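Conserved domain protein (Streptococcus pneumoniae, PDB 2FI0) is of unknown function but carries a DUF1858 domain and forms a small, mostly helical fold. Local coordinates at residues Pro14-Val19 and Leu41-Val46. Residues are numbered along the deposited sequence; the frame is centred on the assembly and turned at random.
Sequences PVAEVV and LMRNTV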
# COMPACT_ATOMS: atom_id res chain seq x y z
N PRO A 14 0.55 8.83 -0.41
CA PRO A 14 1.78 8.27 0.17
C PRO A 14 1.57 7.00 0.99
O PRO A 14 0.62 6.91 1.74
CB PRO A 14 2.32 9.41 1.05
CG PRO A 14 1.77 10.65 0.43
CD PRO A 14 0.40 10.26 -0.07
N VAL A 15 2.47 6.03 0.85
CA VAL A 15 2.30 4.74 1.51
C VAL A 15 2.19 4.88 3.04
O VAL A 15 1.43 4.14 3.69
CB VAL A 15 3.43 3.74 1.14
CG1 VAL A 15 3.27 2.44 1.91
CG2 VAL A 15 3.38 3.43 -0.32
N ALA A 16 2.91 5.84 3.61
CA ALA A 16 2.81 6.12 5.05
C ALA A 16 1.38 6.49 5.51
O ALA A 16 0.95 6.07 6.59
CB ALA A 16 3.78 7.22 5.44
N GLU A 17 0.67 7.27 4.70
CA GLU A 17 -0.70 7.65 5.02
C GLU A 17 -1.63 6.43 4.99
O GLU A 17 -2.56 6.31 5.80
CB GLU A 17 -1.23 8.68 4.03
CG GLU A 17 -0.60 10.04 4.16
CD GLU A 17 -1.20 11.07 3.22
OE1 GLU A 17 -2.40 10.94 2.86
OE2 GLU A 17 -0.48 12.03 2.85
N VAL A 18 -1.39 5.53 4.05
CA VAL A 18 -2.13 4.29 3.99
C VAL A 18 -1.92 3.51 5.29
O VAL A 18 -2.87 3.08 5.91
CB VAL A 18 -1.74 3.44 2.76
CG1 VAL A 18 -2.45 2.11 2.80
CG2 VAL A 18 -2.08 4.16 1.47
N VAL A 19 -0.66 3.35 5.70
CA VAL A 19 -0.32 2.48 6.83
C VAL A 19 -0.79 3.07 8.16
O VAL A 19 -1.24 2.34 9.03
CB VAL A 19 1.19 2.14 6.84
CG1 VAL A 19 1.59 1.39 8.13
CG2 VAL A 19 1.55 1.32 5.63
N LEU A 41 11.04 4.12 10.71
CA LEU A 41 11.95 5.17 10.24
C LEU A 41 11.98 5.19 8.71
O LEU A 41 11.85 6.26 8.12
CB LEU A 41 13.35 4.99 10.84
CG LEU A 41 14.43 5.99 10.41
CD1 LEU A 41 14.02 7.43 10.71
CD2 LEU A 41 15.74 5.66 11.09
N MET A 42 12.12 4.02 8.08
CA MET A 42 12.11 3.92 6.61
C MET A 42 10.75 4.31 6.04
O MET A 42 10.66 5.10 5.11
CB MET A 42 12.45 2.51 6.12
CG MET A 42 13.89 2.00 6.28
SD MET A 42 15.25 3.03 5.66
CE MET A 42 14.47 3.59 4.14
N ARG A 43 9.69 3.73 6.60
CA ARG A 43 8.34 4.03 6.14
C ARG A 43 7.99 5.52 6.27
O ARG A 43 7.26 6.06 5.44
CB ARG A 43 7.31 3.19 6.89
CG ARG A 43 5.88 3.41 6.42
CD ARG A 43 4.90 2.43 7.08
NE ARG A 43 4.71 2.68 8.51
CZ ARG A 43 5.27 1.99 9.50
NH1 ARG A 43 6.08 0.97 9.26
NH2 ARG A 43 5.00 2.32 10.75
N ASN A 44 8.49 6.18 7.31
CA ASN A 44 8.18 7.59 7.49
C ASN A 44 9.20 8.53 6.82
O ASN A 44 9.14 9.75 7.02
CB ASN A 44 7.98 7.91 8.97
CG ASN A 44 6.75 7.22 9.54
OD1 ASN A 44 6.76 6.77 10.69
ND2 ASN A 44 5.68 7.15 8.75
N THR A 45 10.11 7.96 6.04
CA THR A 45 11.01 8.72 5.16
C THR A 45 10.64 8.45 3.69
O THR A 45 9.93 9.25 3.07
CB THR A 45 12.51 8.42 5.44
OG1 THR A 45 12.75 7.01 5.38
CG2 THR A 45 12.92 8.94 6.82
N VAL A 46 11.08 7.31 3.15
CA VAL A 46 10.74 6.96 1.76
C VAL A 46 9.23 6.84 1.54
O VAL A 46 8.72 7.27 0.50
CB VAL A 46 11.48 5.67 1.24
CG1 VAL A 46 11.24 4.47 2.14
CG2 VAL A 46 11.05 5.33 -0.19
O HOH W 1 3.76 5.34 8.40
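A16 and V19, on one side of helix 15-21, meet R43, the last residue of helix 40-43, and N44 just after it in a small, water-bridged helix-to-helix contact within the DUF1858 region. CD and NE of R43 carry most of the contact with V19. With CG anti to the backbone N (chi1 -178°) and chi2 also extended, the R43 chain brings CD to V19, and the bend at chi3 (69°) sets NE against V19 CG1. There V19 CG1 covers one face of the guanidinium, 3.4 Å from R43 NE, while V19 CG2 lies 3.8 Å from R43 CD. A16 CB packs against R43 O (3.7 Å) and the side-chain amide of N44, 3.8 Å from its ND2. One water joins the polar groups: it accepts from R43 NE at 2.8 Å and from N44 ND2 at 2.7 Å, and donates weakly to A16 O. R43 NH1 hydrogen-bonds L37 O, in the loop before helix 40-43. L29 and L26, of helix 26-29, touch V19 and R43 respectively. The direct contact is thus van der Waals, methyl groups against polar and aliphatic atoms, and the hydrogen-bonded link runs through water.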